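Local coordinates for protein leucine aminopeptidase 1 (Caenorhabditis elegans, PDB 2HB6) that releases N-terminal amino acids, preferably leucine, from peptides as a two-zinc aminopeptidase of the M17 family, and probably acts as a digestive enzyme, at residues A[175-180]-A[272-277]; A[252-257]-A[303-308]; A[361-366]-A[453-458]; A[247-252]-A[356-361]. The protein carries 1 engineered substitution. All coordinates share one frame; numbering follows the deposited sequence.

Contact 1 of 4, residues A[175-180]-A[272-277]. With NA (sodium ion), chain F.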
loop_
_atom_site.group_PDB
_atom_site.type_symbol
_atom_site.label_atom_id
_atom_site.label_comp_id
_atom_site.label_asym_id
_atom_site.label_seq_id
_atom_site.Cartn_x
_atom_site.Cartn_y
_atom_site.Cartn_z
ATOM N N ARG A 175 3.360 -7.225 34.850
ATOM C CA ARG A 175 3.597 -5.839 35.249
ATOM C C ARG A 175 4.748 -5.254 34.440
ATOM O O ARG A 175 4.659 -4.132 33.950
ATOM C CB ARG A 175 3.890 -5.725 36.764
ATOM C CG ARG A 175 4.380 -4.332 37.192
ATOM C CD ARG A 175 4.772 -4.242 38.688
ATOM N NE ARG A 175 5.931 -5.059 39.041
ATOM C CZ ARG A 175 7.202 -4.731 38.827
ATOM N NH1 ARG A 175 7.513 -3.588 38.228
ATOM N NH2 ARG A 175 8.175 -5.567 39.208
ATOM N N LEU A 176 5.839 -6.014 34.316
ATOM C CA LEU A 176 6.998 -5.527 33.589
ATOM C C LEU A 176 6.662 -5.271 32.115
ATOM O O LEU A 176 7.112 -4.287 31.520
ATOM C CB LEU A 176 8.155 -6.510 33.725
ATOM C CG LEU A 176 8.721 -6.681 35.148
ATOM C CD1 LEU A 176 9.596 -7.915 35.209
ATOM C CD2 LEU A 176 9.520 -5.431 35.596
ATOM N N ILE A 177 5.860 -6.164 31.548
ATOM C CA ILE A 177 5.381 -6.047 30.167
ATOM C C ILE A 177 4.473 -4.835 29.992
ATOM O O ILE A 177 4.609 -4.098 29.007
ATOM C CB ILE A 177 4.664 -7.351 29.737
ATOM C CG1 ILE A 177 5.713 -8.457 29.537
ATOM C CG2 ILE A 177 3.802 -7.137 28.446
ATOM C CD1 ILE A 177 5.105 -9.857 29.397
ATOM N N ASP A 178 3.568 -4.610 30.948
ATOM C CA ASP A 178 2.555 -3.551 30.794
ATOM C C ASP A 178 3.147 -2.150 30.964
ATOM O O ASP A 178 2.590 -1.172 30.447
ATOM C CB ASP A 178 1.397 -3.727 31.783
ATOM C CG ASP A 178 0.574 -4.980 31.515
ATOM O OD1 ASP A 178 0.713 -5.586 30.431
ATOM O OD2 ASP A 178 -0.218 -5.362 32.404
ATOM N N THR A 179 4.262 -2.064 31.697
ATOM C CA THR A 179 4.903 -0.780 32.009
ATOM C C THR A 179 5.429 -0.136 30.712
ATOM O O THR A 179 6.136 -0.786 29.934
ATOM C CB THR A 179 6.039 -0.975 33.065
ATOM O OG1 THR A 179 5.498 -1.645 34.234
ATOM C CG2 THR A 179 6.634 0.357 33.494
ATOM N N PRO A 180 5.077 1.140 30.464
ATOM C CA PRO A 180 5.611 1.806 29.282
ATOM C C PRO A 180 7.131 1.958 29.352
ATOM O O PRO A 180 7.709 2.022 30.437
ATOM C CB PRO A 180 4.919 3.176 29.308
ATOM C CG PRO A 180 4.571 3.390 30.719
ATOM C CD PRO A 180 4.182 2.029 31.224
ATOM N N MET A 272 5.011 -2.104 21.300
ATOM C CA MET A 272 6.413 -2.563 21.306
ATOM C C MET A 272 7.198 -2.393 22.631
ATOM O O MET A 272 8.336 -2.863 22.748
ATOM C CB MET A 272 7.203 -2.041 20.105
ATOM C CG MET A 272 6.675 -2.519 18.749
ATOM S SD MET A 272 6.659 -4.320 18.599
ATOM C CE MET A 272 4.977 -4.586 18.038
ATOM N N LYS A 273 6.577 -1.783 23.637
ATOM C CA LYS A 273 7.015 -1.962 25.053
ATOM C C LYS A 273 7.033 -3.449 25.476
ATOM O O LYS A 273 7.683 -3.820 26.465
ATOM C CB LYS A 273 6.074 -1.189 26.004
ATOM C CG LYS A 273 4.733 -1.890 26.263
ATOM C CD LYS A 273 3.756 -1.012 27.072
ATOM C CE LYS A 273 2.347 -1.592 27.050
ATOM N NZ LYS A 273 1.464 -0.875 28.029
ATOM N N ARG A 274 6.318 -4.297 24.734
ATOM C CA ARG A 274 6.073 -5.679 25.171
ATOM C C ARG A 274 7.184 -6.607 24.679
ATOM O O ARG A 274 7.183 -7.799 24.975
ATOM C CB ARG A 274 4.686 -6.173 24.711
ATOM C CG ARG A 274 3.520 -5.356 25.309
ATOM C CD ARG A 274 2.142 -6.040 25.168
ATOM N NE ARG A 274 1.078 -5.052 25.386
ATOM C CZ ARG A 274 0.114 -4.755 24.522
ATOM N NH1 ARG A 274 0.015 -5.394 23.363
ATOM N NH2 ARG A 274 -0.772 -3.820 24.835
ATOM N N ASP A 275 8.165 -6.034 23.980
ATOM C CA ASP A 275 9.242 -6.802 23.359
ATOM C C ASP A 275 10.327 -7.271 24.351
ATOM O O ASP A 275 11.353 -7.828 23.955
ATOM C CB ASP A 275 9.871 -5.965 22.251
ATOM C CG ASP A 275 10.213 -6.783 21.028
ATOM O OD1 ASP A 275 9.590 -7.840 20.779
ATOM O OD2 ASP A 275 11.138 -6.370 20.299
ATOM N N MET A 276 10.090 -7.023 25.638
ATOM C CA MET A 276 10.930 -7.544 26.713
ATOM C C MET A 276 10.223 -8.661 27.484
ATOM O O MET A 276 10.683 -9.072 28.549
ATOM C CB MET A 276 11.427 -6.403 27.652
ATOM C CG MET A 276 10.376 -5.350 28.069
ATOM S SD MET A 276 8.780 -6.005 28.609
ATOM C CE MET A 276 9.300 -6.615 30.217
ATOM N N GLY A 277 9.117 -9.165 26.925
ATOM C CA GLY A 277 8.337 -10.239 27.554
ATOM C C GLY A 277 9.107 -11.525 27.817
ATOM O O GLY A 277 8.869 -12.207 28.823
HETATM NA NA NA F . 12.194 -6.982 18.907
HETATM O O HOH W 1 0.472 -4.353 27.964
#

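Contact 2 of 4, residues A[252-257]-A[303-308]. With NA (sodium ion), chain F; NA (sodium ion), chain G.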
loop_
_atom_site.group_PDB
_atom_site.type_symbol
_atom_site.label_atom_id
_atom_site.label_comp_id
_atom_site.label_asym_id
_atom_site.label_seq_id
_atom_site.Cartn_x
_atom_site.Cartn_y
_atom_site.Cartn_z
ATOM N N LYS A 252 14.882 -12.422 25.915
ATOM C CA LYS A 252 14.980 -11.215 25.104
ATOM C C LYS A 252 14.348 -10.045 25.833
ATOM O O LYS A 252 13.132 -10.039 26.078
ATOM C CB LYS A 252 14.286 -11.417 23.754
ATOM C CG LYS A 252 14.222 -10.152 22.889
ATOM C CD LYS A 252 13.225 -10.358 21.744
ATOM C CE LYS A 252 13.009 -9.034 21.079
ATOM N NZ LYS A 252 12.235 -9.123 19.790
ATOM N N GLY A 253 15.174 -9.054 26.166
ATOM C CA GLY A 253 14.732 -7.912 26.976
ATOM C C GLY A 253 14.827 -6.605 26.220
ATOM O O GLY A 253 15.475 -5.652 26.677
ATOM N N VAL A 254 14.166 -6.553 25.070
ATOM C CA VAL A 254 14.084 -5.321 24.286
ATOM C C VAL A 254 13.011 -4.431 24.898
ATOM O O VAL A 254 11.811 -4.663 24.720
ATOM C CB VAL A 254 13.821 -5.606 22.771
ATOM C CG1 VAL A 254 13.613 -4.294 22.007
ATOM C CG2 VAL A 254 15.034 -6.354 22.169
ATOM N N VAL A 255 13.441 -3.430 25.662
ATOM C CA VAL A 255 12.484 -2.632 26.451
ATOM C C VAL A 255 11.562 -1.800 25.540
ATOM O O VAL A 255 10.428 -1.494 25.899
ATOM C CB VAL A 255 13.201 -1.732 27.503
ATOM C CG1 VAL A 255 13.986 -2.609 28.488
ATOM C CG2 VAL A 255 14.144 -0.716 26.833
ATOM N N TYR A 256 12.066 -1.468 24.352
ATOM C CA TYR A 256 11.245 -0.928 23.274
ATOM C C TYR A 256 11.911 -1.182 21.932
ATOM O O TYR A 256 13.115 -1.000 21.797
ATOM C CB TYR A 256 11.069 0.592 23.427
ATOM C CG TYR A 256 9.893 1.074 22.620
ATOM C CD1 TYR A 256 8.600 1.006 23.148
ATOM C CD2 TYR A 256 10.057 1.546 21.324
ATOM C CE1 TYR A 256 7.512 1.406 22.418
ATOM C CE2 TYR A 256 8.965 1.973 20.580
ATOM C CZ TYR A 256 7.707 1.901 21.139
ATOM O OH TYR A 256 6.628 2.316 20.425
ATOM N N ASP A 257 11.116 -1.578 20.943
ATOM C CA ASP A 257 11.599 -1.736 19.576
ATOM C C ASP A 257 10.872 -0.773 18.623
ATOM O O ASP A 257 9.704 -0.990 18.306
ATOM C CB ASP A 257 11.319 -3.164 19.130
ATOM C CG ASP A 257 12.074 -3.545 17.876
ATOM O OD1 ASP A 257 12.927 -2.781 17.375
ATOM O OD2 ASP A 257 11.813 -4.667 17.402
ATOM N N CYS A 303 19.159 -10.225 28.092
ATOM C CA CYS A 303 19.782 -9.328 27.117
ATOM C C CYS A 303 18.879 -8.109 26.974
ATOM O O CYS A 303 17.748 -8.224 26.488
ATOM C CB CYS A 303 19.925 -10.040 25.769
ATOM S SG CYS A 303 20.638 -11.712 25.842
ATOM N N ILE A 304 19.366 -6.954 27.426
ATOM C CA ILE A 304 18.494 -5.812 27.709
ATOM C C ILE A 304 18.948 -4.602 26.895
ATOM O O ILE A 304 20.041 -4.083 27.111
ATOM C CB ILE A 304 18.476 -5.438 29.231
ATOM C CG1 ILE A 304 17.886 -6.587 30.069
ATOM C CG2 ILE A 304 17.629 -4.177 29.454
ATOM C CD1 ILE A 304 18.193 -6.469 31.580
ATOM N N VAL A 305 18.115 -4.181 25.943
ATOM C CA VAL A 305 18.480 -3.106 25.007
ATOM C C VAL A 305 17.221 -2.303 24.696
ATOM O O VAL A 305 16.102 -2.789 24.856
ATOM C CB VAL A 305 19.060 -3.639 23.641
ATOM C CG1 VAL A 305 20.307 -4.522 23.840
ATOM C CG2 VAL A 305 17.999 -4.414 22.862
ATOM N N GLU A 306 17.405 -1.068 24.245
ATOM C CA GLU A 306 16.342 -0.398 23.509
ATOM C C GLU A 306 16.804 -0.174 22.072
ATOM O O GLU A 306 17.900 0.335 21.847
ATOM C CB GLU A 306 15.973 0.950 24.158
ATOM C CG GLU A 306 14.855 1.673 23.376
ATOM C CD GLU A 306 14.232 2.853 24.118
ATOM O OE1 GLU A 306 14.234 2.852 25.374
ATOM O OE2 GLU A 306 13.735 3.781 23.427
ATOM N N ASN A 307 15.964 -0.563 21.112
ATOM C CA ASN A 307 16.290 -0.454 19.682
ATOM C C ASN A 307 15.645 0.828 19.137
ATOM O O ASN A 307 14.430 0.889 18.964
ATOM C CB ASN A 307 15.717 -1.683 18.949
ATOM C CG ASN A 307 16.248 -1.832 17.534
ATOM O OD1 ASN A 307 17.355 -1.404 17.226
ATOM N ND2 ASN A 307 15.447 -2.447 16.665
ATOM N N ASN A 308 16.449 1.863 18.922
ATOM C CA ASN A 308 15.913 3.177 18.580
ATOM C C ASN A 308 16.721 3.770 17.408
ATOM O O ASN A 308 17.529 3.083 16.785
ATOM C CB ASN A 308 15.921 4.097 19.822
ATOM C CG ASN A 308 14.747 5.091 19.850
ATOM O OD1 ASN A 308 14.499 5.829 18.883
ATOM N ND2 ASN A 308 14.043 5.131 20.977
HETATM NA NA NA F . 12.194 -6.982 18.907
HETATM NA NA NA G . 11.969 -6.569 16.184
HETATM O O HOH W 2 9.673 -8.129 15.209
#

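Contact 3 of 4, residues A[361-366]-A[453-458]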
loop_
_atom_site.group_PDB
_atom_site.type_symbol
_atom_site.label_atom_id
_atom_site.label_comp_id
_atom_site.label_asym_id
_atom_site.label_seq_id
_atom_site.Cartn_x
_atom_site.Cartn_y
_atom_site.Cartn_z
ATOM N N ALA A 361 11.577 -15.478 23.802
ATOM C CA ALA A 361 11.558 -14.168 23.191
ATOM C C ALA A 361 10.243 -13.944 22.475
ATOM O O ALA A 361 9.644 -14.880 21.948
ATOM C CB ALA A 361 12.694 -14.028 22.211
ATOM N N THR A 362 9.825 -12.686 22.444
ATOM C CA THR A 362 8.757 -12.224 21.563
ATOM C C THR A 362 9.397 -11.802 20.227
ATOM O O THR A 362 9.827 -10.668 20.079
ATOM C CB THR A 362 8.027 -10.992 22.201
ATOM O OG1 THR A 362 8.994 -9.978 22.498
ATOM C CG2 THR A 362 7.339 -11.382 23.503
ATOM N N LEU A 363 9.555 -12.728 19.299
ATOM C CA LEU A 363 10.252 -12.389 18.072
ATOM C C LEU A 363 9.558 -11.907 16.847
ATOM O O LEU A 363 9.852 -10.855 16.327
ATOM C CB LEU A 363 11.111 -13.536 17.597
ATOM C CG LEU A 363 12.292 -14.011 18.384
ATOM C CD1 LEU A 363 11.755 -15.198 19.138
ATOM C CD2 LEU A 363 13.358 -14.435 17.418
ATOM N N THR A 364 8.734 -12.766 16.298
ATOM C CA THR A 364 8.118 -12.461 15.040
ATOM C C THR A 364 6.619 -12.487 15.066
ATOM O O THR A 364 6.012 -13.237 15.806
ATOM C CB THR A 364 8.581 -13.515 14.015
ATOM O OG1 THR A 364 8.232 -14.822 14.497
ATOM C CG2 THR A 364 10.082 -13.577 13.937
ATOM N N GLY A 365 6.046 -11.677 14.195
ATOM C CA GLY A 365 4.628 -11.664 14.032
ATOM C C GLY A 365 4.329 -12.964 13.299
ATOM O O GLY A 365 3.221 -13.463 13.381
ATOM N N ALA A 366 5.333 -13.526 12.613
ATOM C CA ALA A 366 5.136 -14.764 11.887
ATOM C C ALA A 366 4.799 -15.922 12.823
ATOM O O ALA A 366 4.177 -16.904 12.388
ATOM C CB ALA A 366 6.359 -15.096 11.071
ATOM N N TRP A 453 19.448 -27.448 23.080
ATOM C CA TRP A 453 19.091 -26.053 22.841
ATOM C C TRP A 453 17.640 -25.970 22.433
ATOM O O TRP A 453 17.198 -26.698 21.546
ATOM C CB TRP A 453 20.013 -25.396 21.787
ATOM C CG TRP A 453 19.478 -24.068 21.272
ATOM C CD1 TRP A 453 19.185 -22.950 22.004
ATOM C CD2 TRP A 453 19.173 -23.749 19.914
ATOM N NE1 TRP A 453 18.705 -21.944 21.173
ATOM C CE2 TRP A 453 18.686 -22.419 19.888
ATOM C CE3 TRP A 453 19.254 -24.463 18.714
ATOM C CZ2 TRP A 453 18.279 -21.795 18.709
ATOM C CZ3 TRP A 453 18.856 -23.830 17.534
ATOM C CH2 TRP A 453 18.371 -22.519 17.546
ATOM N N LEU A 454 16.887 -25.098 23.097
ATOM C CA LEU A 454 15.504 -24.876 22.719
ATOM C C LEU A 454 15.197 -23.387 22.628
ATOM O O LEU A 454 15.412 -22.627 23.578
ATOM C CB LEU A 454 14.524 -25.607 23.670
ATOM C CG LEU A 454 13.028 -25.540 23.329
ATOM C CD1 LEU A 454 12.277 -26.815 23.723
ATOM C CD2 LEU A 454 12.310 -24.303 23.923
ATOM N N HIS A 455 14.659 -22.993 21.478
ATOM C CA HIS A 455 14.272 -21.621 21.207
ATOM C C HIS A 455 12.753 -21.551 21.269
ATOM O O HIS A 455 12.081 -22.402 20.696
ATOM C CB HIS A 455 14.752 -21.245 19.805
ATOM C CG HIS A 455 14.100 -20.024 19.246
ATOM N ND1 HIS A 455 14.409 -18.751 19.678
ATOM C CD2 HIS A 455 13.151 -19.879 18.288
ATOM C CE1 HIS A 455 13.687 -17.876 19.002
ATOM N NE2 HIS A 455 12.923 -18.533 18.146
ATOM N N LEU A 456 12.222 -20.558 21.982
ATOM C CA LEU A 456 10.779 -20.466 22.233
ATOM C C LEU A 456 10.263 -19.068 21.898
ATOM O O LEU A 456 10.597 -18.085 22.578
ATOM C CB LEU A 456 10.432 -20.816 23.702
ATOM C CG LEU A 456 8.942 -20.866 24.099
ATOM C CD1 LEU A 456 8.151 -21.948 23.312
ATOM C CD2 LEU A 456 8.801 -21.094 25.603
ATOM N N ASP A 457 9.437 -18.982 20.858
ATOM C CA ASP A 457 8.919 -17.691 20.370
ATOM C C ASP A 457 7.519 -17.497 20.961
ATOM O O ASP A 457 6.598 -18.287 20.705
ATOM C CB ASP A 457 8.874 -17.706 18.823
ATOM C CG ASP A 457 8.600 -16.329 18.203
ATOM O OD1 ASP A 457 8.105 -15.392 18.865
ATOM O OD2 ASP A 457 8.887 -16.192 17.006
ATOM N N ILE A 458 7.355 -16.439 21.752
ATOM C CA ILE A 458 6.108 -16.240 22.501
ATOM C C ILE A 458 5.440 -14.902 22.164
ATOM O O ILE A 458 4.636 -14.384 22.944
ATOM C CB ILE A 458 6.347 -16.332 24.031
ATOM C CG1 ILE A 458 7.364 -15.269 24.496
ATOM C CG2 ILE A 458 6.850 -17.730 24.398
ATOM C CD1 ILE A 458 7.362 -15.028 26.041
#

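Contact 4 of 4, residues A[247-252]-A[356-361]. With NA (sodium ion), chain F.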
loop_
_atom_site.group_PDB
_atom_site.type_symbol
_atom_site.label_atom_id
_atom_site.label_comp_id
_atom_site.label_asym_id
_atom_site.label_seq_id
_atom_site.Cartn_x
_atom_site.Cartn_y
_atom_site.Cartn_z
ATOM N N ILE A 247 21.644 -25.357 33.555
ATOM C CA ILE A 247 20.528 -24.883 32.742
ATOM C C ILE A 247 20.607 -23.361 32.642
ATOM O O ILE A 247 20.749 -22.680 33.654
ATOM C CB ILE A 247 19.163 -25.341 33.353
ATOM C CG1 ILE A 247 19.126 -26.874 33.455
ATOM C CG2 ILE A 247 17.964 -24.841 32.511
ATOM C CD1 ILE A 247 18.132 -27.428 34.492
ATOM N N ALA A 248 20.533 -22.837 31.420
ATOM C CA ALA A 248 20.437 -21.395 31.196
ATOM C C ALA A 248 19.083 -21.002 30.631
ATOM O O ALA A 248 18.586 -21.619 29.687
ATOM C CB ALA A 248 21.555 -20.905 30.299
ATOM N N LEU A 249 18.487 -19.968 31.228
ATOM C CA LEU A 249 17.271 -19.332 30.710
ATOM C C LEU A 249 17.636 -17.957 30.132
ATOM O O LEU A 249 17.875 -16.998 30.872
ATOM C CB LEU A 249 16.243 -19.155 31.844
ATOM C CG LEU A 249 15.914 -20.435 32.617
ATOM C CD1 LEU A 249 15.135 -20.140 33.874
ATOM C CD2 LEU A 249 15.163 -21.436 31.735
ATOM N N VAL A 250 17.713 -17.881 28.813
ATOM C CA VAL A 250 18.146 -16.659 28.130
ATOM C C VAL A 250 16.880 -15.927 27.660
ATOM O O VAL A 250 16.030 -16.522 27.018
ATOM C CB VAL A 250 19.074 -16.987 26.930
ATOM C CG1 VAL A 250 19.621 -15.698 26.283
ATOM C CG2 VAL A 250 20.246 -17.897 27.399
ATOM N N GLY A 251 16.742 -14.651 28.006
ATOM C CA GLY A 251 15.510 -13.923 27.721
ATOM C C GLY A 251 15.755 -12.677 26.893
ATOM O O GLY A 251 16.712 -11.952 27.133
ATOM N N LYS A 252 14.882 -12.422 25.915
ATOM C CA LYS A 252 14.980 -11.215 25.104
ATOM C C LYS A 252 14.348 -10.045 25.833
ATOM O O LYS A 252 13.132 -10.039 26.078
ATOM C CB LYS A 252 14.286 -11.417 23.754
ATOM C CG LYS A 252 14.222 -10.152 22.889
ATOM C CD LYS A 252 13.225 -10.358 21.744
ATOM C CE LYS A 252 13.009 -9.034 21.079
ATOM N NZ LYS A 252 12.235 -9.123 19.790
ATOM N N THR A 356 22.080 -27.306 28.983
ATOM C CA THR A 356 20.691 -27.129 28.552
ATOM C C THR A 356 20.418 -25.623 28.436
ATOM O O THR A 356 20.505 -24.898 29.424
ATOM C CB THR A 356 19.671 -27.800 29.522
ATOM O OG1 THR A 356 20.064 -29.154 29.776
ATOM C CG2 THR A 356 18.289 -27.828 28.880
ATOM N N ILE A 357 20.150 -25.154 27.217
ATOM C CA ILE A 357 20.031 -23.709 26.954
ATOM C C ILE A 357 18.676 -23.431 26.332
ATOM O O ILE A 357 18.378 -23.912 25.245
ATOM C CB ILE A 357 21.168 -23.150 26.042
ATOM C CG1 ILE A 357 22.559 -23.438 26.640
ATOM C CG2 ILE A 357 20.978 -21.616 25.787
ATOM C CD1 ILE A 357 23.696 -23.179 25.691
ATOM N N PHE A 358 17.836 -22.710 27.074
ATOM C CA PHE A 358 16.548 -22.209 26.581
ATOM C C PHE A 358 16.679 -20.731 26.280
ATOM O O PHE A 358 17.241 -19.976 27.074
ATOM C CB PHE A 358 15.450 -22.349 27.649
ATOM C CG PHE A 358 15.202 -23.746 28.093
ATOM C CD1 PHE A 358 14.309 -24.548 27.406
ATOM C CD2 PHE A 358 15.832 -24.253 29.236
ATOM C CE1 PHE A 358 14.056 -25.855 27.817
ATOM C CE2 PHE A 358 15.587 -25.551 29.660
ATOM C CZ PHE A 358 14.700 -26.353 28.962
ATOM N N ASP A 359 16.159 -20.303 25.136
ATOM C CA ASP A 359 15.976 -18.878 24.918
ATOM C C ASP A 359 14.499 -18.611 24.661
ATOM O O ASP A 359 13.839 -19.385 23.981
ATOM C CB ASP A 359 16.920 -18.309 23.831
ATOM C CG ASP A 359 16.489 -18.662 22.409
ATOM O OD1 ASP A 359 16.973 -19.683 21.886
ATOM O OD2 ASP A 359 15.681 -17.905 21.811
ATOM N N MET A 360 13.967 -17.558 25.275
ATOM C CA MET A 360 12.553 -17.249 25.128
ATOM C C MET A 360 12.425 -15.775 24.784
ATOM O O MET A 360 13.110 -14.930 25.363
ATOM C CB MET A 360 11.769 -17.598 26.400
ATOM C CG MET A 360 10.236 -17.429 26.263
ATOM S SD MET A 360 9.244 -17.945 27.694
ATOM C CE MET A 360 9.682 -16.697 28.931
ATOM N N ALA A 361 11.577 -15.478 23.802
ATOM C CA ALA A 361 11.558 -14.168 23.191
ATOM C C ALA A 361 10.243 -13.944 22.475
ATOM O O ALA A 361 9.644 -14.880 21.948
ATOM C CB ALA A 361 12.694 -14.028 22.211
HETATM NA NA NA F . 12.194 -6.982 18.907
#

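Contact 1 of 4, residues A[175-180]-A[272-277]
With CG set between its backbone N and carbonyl carbon (chi1 78°) and the rest of the chain extended, Lys273 runs past Ile177 O and Thr179 O to the backbone of Asp178. There NZ donates to Asp178 O at 2.7 Å, approaching 30° off the carbonyl plane. Asp178 is the last helical residue, so the ammonium group meets the C-terminal end of the helix, where it is likely to gain from the dipole. Were Lys273 an alanine, Asp178 O would probably lose its charged partner, and a gap would be likely to open beside Ile177 O and Thr179 O.

Met276 folds back at both chi2 and chi3, laying CE 3.7 Å from Leu176 CB, while its SD lies 4.0 Å from Ile177 CG1. Ile177 CG2 rests 3.6 Å from Arg274 CG, the two side chains crossing at about a right angle. Farther out, one water joins Asp178 OD1 to Arg274 NE; Asp178 is also held by Gly468 N and Arg467, and Arg274 by Glu463. Asp275, next in the loop, binds a sodium ion. The contact thus fastens helix 157-178 to the metal-bearing loop before helix 277-290, with Leu176 reaching that helix and Met276 touching helix 186-199.

Contact 2 of 4, residues A[252-257]-A[303-308]
Two N-H groups grip Asp257 OD1: ND2 of Asn307, 2.6 Å away across the contact, and the backbone N of Gly259. The pair stands at the C-terminal end of parallel strands, within a beta-alpha-beta unit in which helix 277-290 connects strand 256-257 to strand 297-307. Carboxylate and amide lie side by side, their planes 37° apart. The Asn307 bond uses the syn side of OD1 and lies close to the plane of the amide, whose ND2 also donates to Thr333 O. So held, the carboxylate turns OD2 to the metals, where it bridges two sodium ions at 2.8 Å (chain F) and 2.3 Å (chain G). Lys252 sends an extended chain along the same side, NZ binding the chain F ion at 2.3 Å. By similarity both residues are zinc ligands, so the sodium ions probably mark the metal sites; Asp275, Asp334 and Glu336 supply further ligands.

Behind this site the backbones are laced together, Gly253 O accepting from Val305 N and Val305 O from Val255 N. The chain then turns a corner at Val255 before Tyr256 O receives Asn307 N at 3.0 Å. Val255 fills the bend, its CG2 lying 3.6 Å from Glu306 CB. Tyr256 OH and the Glu306 carboxylate are taken up by Pro316 and Lys315 of the second subunit. On the face that also carries Lys252 and Asp257, Val254, Cys303 and Val305 pack against Ile340 of helix 337-350, and Val254 CG2 meets Val305 CG2 at 3.6 Å.

Contact 3 of 4, residues A[361-366]-A[453-458]
Asp457 carries the tight part of this contact, where two parallel strands of the catalytic-domain sheet reach their C-terminal ends and the chain after Ala361 swings over the neighbouring strand. The backbone supplies the base: Ala361 N donates to Leu456 O, and Ile458 N to Ala361 O at 2.8 Å. With CG anti to the backbone N (chi1 -169°), the Asp457 carboxylate reaches under the loop. Its OD1 takes Leu363 N at 3.1 Å from well above the carboxylate plane, while Thr364 OG1 donates to OD2 at 2.9 Å on the syn side. Thr364, just ahead of the turn into helix 367-371, also bonds Ser434 OG through OG1. Without the carboxylate, as with an alanine here, Leu363 N and Thr364 OG1 would probably lose their acceptors and the loop be freer to shift.

Solvent reaches the outer side, at Leu363, Thr364 and Gly365. Inside, Thr362 and Ile458 meet loosely, CG2 to CG1 at 4.0 Å; the Thr362 hydroxyl bonds Asp275, a zinc ligand by similarity, so the loop borders the metal site. The inner flank of Leu363, by contrast, is close-packed on the ring edge of His455, itself fixed by Asp359: Leu363 CD1 sits 3.3 Å from His455 CE1.

Contact 4 of 4, residues A[247-252]-A[356-361]
Five backbone hydrogen bonds zip strand 247-252 to strand 356-361, two adjacent parallel strands at the heart of the alpha/beta catalytic domain. The ladder starts with Ala248 N to Thr356 O at 2.9 Å, is shortest where Val250 N meets Phe358 O at 2.8 Å, and finishes with Lys252 N to Met360 O at 3.1 Å. All are nearly straight, and the strand axes diverge by only 19°, so the register is kept over the whole length.

Around this ladder the side chains pair face by face. Phe358 lies alongside Ile247 and Leu249, all pointing the same way. Ile247 CG2 touches the edge of the Phe358 ring in plane, 3.8 Å from Phe358 CE2, and Leu249 CD2 comes equally close to Phe358 CD2. The other face carries Val250 and Ile357, whose CG2 atoms meet at 4.1 Å.

Helices on both sides set these layers in place. Met282 of helix 277-290 covers Leu249, Phe358 and Met360, while Phe476 meets the Phe358 ring edge-to-face. Across the sheet, Val345 of helix 337-350 packs on Ile357 and Asp359. The Asp359 carboxylate, carried away from Val250, is taken by His455 ND1 and Trp453 NE1, which fix its orientation. At the metal end, Lys252 keeps CG anti to its backbone N (chi1 174°) as it leaves the sheet, and its CB presses on Ala361 CB at a tight 3.4 Å.

In the fold
Contacts 2, 3 and 4 follow one another across a single sheet: 297-307, 246-254, 356-361 and 452-457 are successive parallel neighbours. Contacts 2 and 4 share Lys252, contacts 3 and 4 share Ala361, and the centres of the latter two lie about 11 Å apart. Contact 1 holds the loop carrying Asp275 on helix 157-178, its centre about 10 Å from that of contact 2. All four converge on the metal site. Asp275 OD2 lies 3.0 Å from Lys252 NZ as a salt bridge, Asp275 OD1 probably hydrogen-bonds Thr362 OG1 of contact 3 at 2.8 Å, and Lys252 NZ probably does so with Thr362 O at 2.9 Å.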